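Local coordinates for HpcE (Thermus thermophilus, PDB 1WZO), which probably isomerises 2-hydroxyhepta-2,4-diene-1,7-dioate in the breakdown of aromatic compounds, as a member of the fumarylacetoacetate hydrolase family, at residues K2-L7 with G155-V160; Q167-R172 with L230-L235. All coordinates share one frame; numbering follows the deposited sequence.

Contact 1: residues K2-L7 with G155-V160; sequences KLARFL and GPFLVV
Leu3 and Leu158 form the hydrogen-bonded pair of a short antiparallel junction between residues 2-7 and 155-160. Two backbone bonds close it: Leu158 N gives to Leu3 O at 2.9 Å, and Leu3 N gives to Leu158 O at 3.1 Å. In the second, the donor stands 47° out of the carbonyl plane, whereas the first is tilted by only 21°. Phe157 CA adds a C-H contact to Leu3 O. Beyond Ala4 the strands diverge, and a water takes over, accepting from Arg5 N and placed where it can donate to Pro156 O, which lies just after a cis peptide bond where the chain turns a corner.

Apolar contacts fall on both faces. Leu3 CB meets Leu158 CB at 4.0 Å, while Leu3 CD1 reaches Val160 CG2. On the other face, Lys2 runs beside Val159, its CG 4.1 Å from Val159 CG2.

The aromatic contacts centre on Phe157. Lys2 CB makes a CH-pi contact 4.3 Å from the Phe157 ring centroid, and Lys2 CD lies above the same face toward the rim; Pro156 CG lies over the opposite face, also toward the rim. Ala4 CB comes to the ring edge, 3.9 Å from Phe157 CD2, and Leu3 O lies in the ring plane. Tyr17 also meets this ring.

A final bend in the lysine chain (chi4 59°) sets NZ, which forms a salt bridge with Glu162. The methylene part of Lys2 thus serves as an apolar cover for Phe157 while its charge is paired farther along the chain. Within these two segments direct backbone pairing amounts to two bonds, and side-chain packing adds to the hold of strand 2-8 on strand 152-159.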
loop_
_atom_site.group_PDB
_atom_site.type_symbol
_atom_site.label_atom_id
_atom_site.label_comp_id
_atom_site.label_asym_id
_atom_site.label_seq_id
_atom_site.Cartn_x
_atom_site.Cartn_y
_atom_site.Cartn_z
ATOM N N LYS B 2 10.473 18.135 13.426
ATOM C CA LYS B 2 10.156 16.828 13.988
ATOM C C LYS B 2 8.773 16.400 13.521
ATOM O O LYS B 2 7.755 16.865 14.040
ATOM C CB LYS B 2 10.201 16.883 15.518
ATOM C CG LYS B 2 11.596 17.109 16.094
ATOM C CD LYS B 2 11.555 17.243 17.607
ATOM C CE LYS B 2 12.951 17.395 18.198
ATOM N NZ LYS B 2 13.663 18.585 17.653
ATOM N N LEU B 3 8.744 15.530 12.520
ATOM C CA LEU B 3 7.489 15.037 11.976
ATOM C C LEU B 3 6.931 13.949 12.888
ATOM O O LEU B 3 7.683 13.173 13.480
ATOM C CB LEU B 3 7.714 14.493 10.560
ATOM C CG LEU B 3 8.388 15.489 9.609
ATOM C CD1 LEU B 3 8.506 14.892 8.218
ATOM C CD2 LEU B 3 7.581 16.776 9.572
ATOM N N ALA B 4 5.607 13.905 13.004
ATOM C CA ALA B 4 4.952 12.917 13.851
ATOM C C ALA B 4 3.588 12.540 13.293
ATOM O O ALA B 4 3.005 13.281 12.497
ATOM C CB ALA B 4 4.798 13.468 15.260
ATOM N N ARG B 5 3.098 11.373 13.698
ATOM C CA ARG B 5 1.787 10.896 13.280
ATOM C C ARG B 5 1.039 10.526 14.551
ATOM O O ARG B 5 1.613 9.942 15.469
ATOM C CB ARG B 5 1.911 9.680 12.354
ATOM C CG ARG B 5 2.446 10.034 10.976
ATOM C CD ARG B 5 2.632 8.811 10.079
ATOM N NE ARG B 5 1.389 8.109 9.761
ATOM C CZ ARG B 5 0.991 6.972 10.332
ATOM N NH1 ARG B 5 1.729 6.393 11.268
ATOM N NH2 ARG B 5 -0.138 6.393 9.944
ATOM N N PHE B 6 -0.234 10.888 14.616
ATOM C CA PHE B 6 -1.019 10.584 15.801
ATOM C C PHE B 6 -2.486 10.387 15.463
ATOM O O PHE B 6 -2.956 10.815 14.411
ATOM C CB PHE B 6 -0.849 11.697 16.841
ATOM C CG PHE B 6 -1.244 13.060 16.342
ATOM C CD1 PHE B 6 -2.539 13.539 16.528
ATOM C CD2 PHE B 6 -0.320 13.865 15.676
ATOM C CE1 PHE B 6 -2.910 14.803 16.057
ATOM C CE2 PHE B 6 -0.679 15.129 15.201
ATOM C CZ PHE B 6 -1.978 15.598 15.392
ATOM N N LEU B 7 -3.201 9.719 16.360
ATOM C CA LEU B 7 -4.613 9.444 16.162
ATOM C C LEU B 7 -5.423 10.292 17.141
ATOM O O LEU B 7 -5.124 10.335 18.333
ATOM C CB LEU B 7 -4.872 7.951 16.394
ATOM C CG LEU B 7 -6.228 7.346 16.028
ATOM C CD1 LEU B 7 -6.526 7.555 14.553
ATOM C CD2 LEU B 7 -6.202 5.858 16.360
ATOM N N GLY B 155 10.436 5.802 17.205
ATOM C CA GLY B 155 9.912 7.157 17.218
ATOM C C GLY B 155 10.503 7.982 18.348
ATOM O O GLY B 155 11.617 7.714 18.796
ATOM N N PRO B 156 9.763 8.984 18.847
ATOM C CA PRO B 156 8.421 9.325 18.363
ATOM C C PRO B 156 8.401 10.189 17.108
ATOM O O PRO B 156 7.347 10.381 16.500
ATOM C CB PRO B 156 7.795 10.035 19.567
ATOM C CG PRO B 156 8.974 10.707 20.208
ATOM C CD PRO B 156 10.036 9.633 20.144
ATOM N N PHE B 157 9.563 10.689 16.701
ATOM C CA PHE B 157 9.616 11.570 15.540
ATOM C C PHE B 157 10.507 11.145 14.386
ATOM O O PHE B 157 11.431 10.349 14.542
ATOM C CB PHE B 157 10.094 12.968 15.955
ATOM C CG PHE B 157 9.443 13.497 17.196
ATOM C CD1 PHE B 157 10.168 13.610 18.376
ATOM C CD2 PHE B 157 8.112 13.891 17.183
ATOM C CE1 PHE B 157 9.575 14.114 19.531
ATOM C CE2 PHE B 157 7.512 14.393 18.334
ATOM C CZ PHE B 157 8.246 14.505 19.508
ATOM N N LEU B 158 10.200 11.702 13.221
ATOM C CA LEU B 158 11.009 11.511 12.030
ATOM C C LEU B 158 11.652 12.893 11.958
ATOM O O LEU B 158 11.051 13.844 11.450
ATOM C CB LEU B 158 10.150 11.270 10.789
ATOM C CG LEU B 158 10.936 11.332 9.473
ATOM C CD1 LEU B 158 12.151 10.419 9.540
ATOM C CD2 LEU B 158 10.022 10.935 8.308
ATOM N N VAL B 159 12.855 13.000 12.511
ATOM C CA VAL B 159 13.580 14.262 12.550
ATOM C C VAL B 159 14.334 14.529 11.253
ATOM O O VAL B 159 15.320 13.858 10.937
ATOM C CB VAL B 159 14.561 14.274 13.736
ATOM C CG1 VAL B 159 15.192 15.659 13.888
ATOM C CG2 VAL B 159 13.822 13.872 15.006
ATOM N N VAL B 160 13.856 15.525 10.513
ATOM C CA VAL B 160 14.448 15.899 9.238
ATOM C C VAL B 160 15.090 17.288 9.259
ATOM O O VAL B 160 14.581 18.218 9.890
ATOM C CB VAL B 160 13.388 15.866 8.119
ATOM C CG1 VAL B 160 12.791 14.467 8.009
ATOM C CG2 VAL B 160 12.284 16.870 8.418
HETATM O O HOH W 1 4.712 9.897 15.404
#

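Contact 2: residues Q167-R172 with L230-L235; sequences QDLWLR and LEIEGL
Trp170 and Glu233 form the tight part of this contact, where strand 170-175 runs antiparallel to strand 227-232. Glu233 CB sits 3.5 Å from the centroid of the five-membered ring of Trp170, only 7° off its normal, a CH-pi contact. CG of Trp170 lies between its backbone N and carbonyl carbon (chi1 52°), and the ring lies over the start of the turn, with Glu233 N above the same face. The extended Glu233 chain crosses the indole at about a right angle and brings OE1 back to Trp170 N, a 3.0 Å hydrogen bond through its anti lone pair. Glu233 N in turn donates to Trp170 O at 3.1 Å.

Arg172 and Glu231 continue the pairing with two backbone bonds, each 2.8 Å between N of one residue and O of the other. On the buried face, Leu171 CD2 packs 3.6 Å from Ile232 CD1, and Leu169 CD1 approaches Ile232 CG2; Ile232 and Leu230 also pack on strand 120-131.

The opposite side is looser and wetter. The guanidinium of Arg172 spreads over the other indole face, with Trp170 CD2 beneath its centre. Its NH1 and Glu231 OE1 are 5.5 Å apart and joined by a water, while Glu231 OE2 pairs with Arg229. A second water sits between Asp168 O and Glu233 OE2, able to donate to either.

The Glu233 carboxylate thus stands in for a strand carbonyl where regular pairing ends and the type II turn from Ile232 to Leu235 begins, leaving the indole sandwiched between turn and guanidinium.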
loop_
_atom_site.group_PDB
_atom_site.type_symbol
_atom_site.label_atom_id
_atom_site.label_comp_id
_atom_site.label_asym_id
_atom_site.label_seq_id
_atom_site.Cartn_x
_atom_site.Cartn_y
_atom_site.Cartn_z
ATOM N N GLN B 167 27.207 10.848 13.395
ATOM C CA GLN B 167 28.302 10.225 14.137
ATOM C C GLN B 167 28.710 11.076 15.338
ATOM O O GLN B 167 29.736 10.820 15.974
ATOM C CB GLN B 167 29.521 10.019 13.225
ATOM C CG GLN B 167 29.202 9.341 11.894
ATOM C CD GLN B 167 28.485 8.005 12.056
ATOM O OE1 GLN B 167 27.707 7.604 11.188
ATOM N NE2 GLN B 167 28.749 7.310 13.155
ATOM N N ASP B 168 27.901 12.081 15.655
ATOM C CA ASP B 168 28.198 12.964 16.782
ATOM C C ASP B 168 26.938 13.235 17.619
ATOM O O ASP B 168 26.497 14.377 17.753
ATOM C CB ASP B 168 28.788 14.274 16.243
ATOM C CG ASP B 168 29.330 15.173 17.335
ATOM O OD1 ASP B 168 30.102 14.687 18.187
ATOM O OD2 ASP B 168 28.991 16.374 17.326
ATOM N N LEU B 169 26.366 12.170 18.178
ATOM C CA LEU B 169 25.156 12.272 18.995
ATOM C C LEU B 169 25.275 11.398 20.241
ATOM O O LEU B 169 25.787 10.282 20.168
ATOM C CB LEU B 169 23.928 11.816 18.191
ATOM C CG LEU B 169 23.588 12.489 16.860
ATOM C CD1 LEU B 169 22.446 11.734 16.182
ATOM C CD2 LEU B 169 23.195 13.936 17.094
ATOM N N TRP B 170 24.816 11.895 21.387
ATOM C CA TRP B 170 24.871 11.078 22.590
ATOM C C TRP B 170 23.640 10.179 22.655
ATOM O O TRP B 170 22.589 10.512 22.099
ATOM C CB TRP B 170 24.968 11.926 23.872
ATOM C CG TRP B 170 23.941 13.024 24.051
ATOM C CD1 TRP B 170 24.165 14.368 23.953
ATOM C CD2 TRP B 170 22.562 12.876 24.433
ATOM N NE1 TRP B 170 23.018 15.065 24.253
ATOM C CE2 TRP B 170 22.020 14.176 24.552
ATOM C CE3 TRP B 170 21.733 11.774 24.688
ATOM C CZ2 TRP B 170 20.687 14.405 24.914
ATOM C CZ3 TRP B 170 20.406 12.003 25.050
ATOM C CH2 TRP B 170 19.899 13.309 25.158
ATOM N N LEU B 171 23.797 9.034 23.314
ATOM C CA LEU B 171 22.725 8.057 23.476
ATOM C C LEU B 171 22.483 7.834 24.962
ATOM O O LEU B 171 23.429 7.693 25.735
ATOM C CB LEU B 171 23.122 6.716 22.851
ATOM C CG LEU B 171 23.578 6.708 21.394
ATOM C CD1 LEU B 171 24.221 5.371 21.072
ATOM C CD2 LEU B 171 22.397 6.980 20.483
ATOM N N ARG B 172 21.218 7.790 25.358
ATOM C CA ARG B 172 20.880 7.551 26.751
ATOM C C ARG B 172 19.649 6.673 26.886
ATOM O O ARG B 172 18.736 6.727 26.059
ATOM C CB ARG B 172 20.640 8.877 27.473
ATOM C CG ARG B 172 21.906 9.682 27.657
ATOM C CD ARG B 172 21.613 11.090 28.135
ATOM N NE ARG B 172 22.836 11.889 28.151
ATOM C CZ ARG B 172 22.860 13.215 28.213
ATOM N NH1 ARG B 172 21.724 13.898 28.267
ATOM N NH2 ARG B 172 24.022 13.858 28.208
ATOM N N LEU B 230 14.107 5.906 26.126
ATOM C CA LEU B 230 15.337 6.057 25.375
ATOM C C LEU B 230 15.416 7.458 24.793
ATOM O O LEU B 230 14.424 7.997 24.301
ATOM C CB LEU B 230 15.403 5.010 24.255
ATOM C CG LEU B 230 15.902 3.615 24.647
ATOM C CD1 LEU B 230 15.153 3.100 25.869
ATOM C CD2 LEU B 230 15.726 2.669 23.460
ATOM N N GLU B 231 16.605 8.042 24.852
ATOM C CA GLU B 231 16.814 9.386 24.338
ATOM C C GLU B 231 18.081 9.475 23.505
ATOM O O GLU B 231 19.082 8.827 23.801
ATOM C CB GLU B 231 16.894 10.388 25.499
ATOM C CG GLU B 231 15.576 10.614 26.226
ATOM C CD GLU B 231 15.720 11.538 27.434
ATOM O OE1 GLU B 231 16.463 12.537 27.338
ATOM O OE2 GLU B 231 15.083 11.269 28.472
ATOM N N ILE B 232 18.013 10.259 22.437
ATOM C CA ILE B 232 19.156 10.480 21.573
ATOM C C ILE B 232 19.194 11.975 21.302
ATOM O O ILE B 232 18.162 12.595 21.037
ATOM C CB ILE B 232 19.047 9.730 20.230
ATOM C CG1 ILE B 232 19.006 8.216 20.474
ATOM C CG2 ILE B 232 20.241 10.075 19.354
ATOM C CD1 ILE B 232 19.062 7.383 19.191
ATOM N N GLU B 233 20.391 12.541 21.381
ATOM C CA GLU B 233 20.602 13.966 21.171
ATOM C C GLU B 233 19.782 14.546 20.022
ATOM O O GLU B 233 19.971 14.170 18.862
ATOM C CB GLU B 233 22.092 14.221 20.926
ATOM C CG GLU B 233 22.510 15.684 21.073
ATOM C CD GLU B 233 24.002 15.879 20.886
ATOM O OE1 GLU B 233 24.747 14.876 20.948
ATOM O OE2 GLU B 233 24.431 17.038 20.690
ATOM N N GLY B 234 18.865 15.453 20.355
ATOM C CA GLY B 234 18.038 16.101 19.352
ATOM C C GLY B 234 16.856 15.332 18.780
ATOM O O GLY B 234 16.098 15.882 17.981
ATOM N N LEU B 235 16.672 14.080 19.182
ATOM C CA LEU B 235 15.573 13.280 18.637
ATOM C C LEU B 235 14.406 13.044 19.597
ATOM O O LEU B 235 13.473 12.300 19.279
ATOM C CB LEU B 235 16.115 11.932 18.143
ATOM C CG LEU B 235 17.343 11.992 17.221
ATOM C CD1 LEU B 235 17.714 10.582 16.766
ATOM C CD2 LEU B 235 17.059 12.876 16.018
HETATM O O HOH W 2 26.323 17.070 18.872
HETATM O O HOH W 3 19.038 13.279 28.795
#

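How the contacts relate
From the N terminus, the first strand meets its contact 1 partner only much later in the chain: contact 1 brings 2-7 against 155-160, closing a loop of 147 residues, 53 of them in strands. Only afterwards does contact 2 open, at 167-172, and it closes a shorter loop of 57 residues at 230-235. The two are therefore in series, neither nested nor crossed. Contact 1 ties the N-terminal strands to the end of strand 152-159; contact 2 joins neighbouring strands, 170-175 and 227-232, of another sheet. Although their centres are 16 Å apart, they touch: Val159 CG2 packs 3.5 Å from Leu235 CD2, and Lys2 CE lies against Gly234 O, placing the 232-235 turn beside the N-terminal junction.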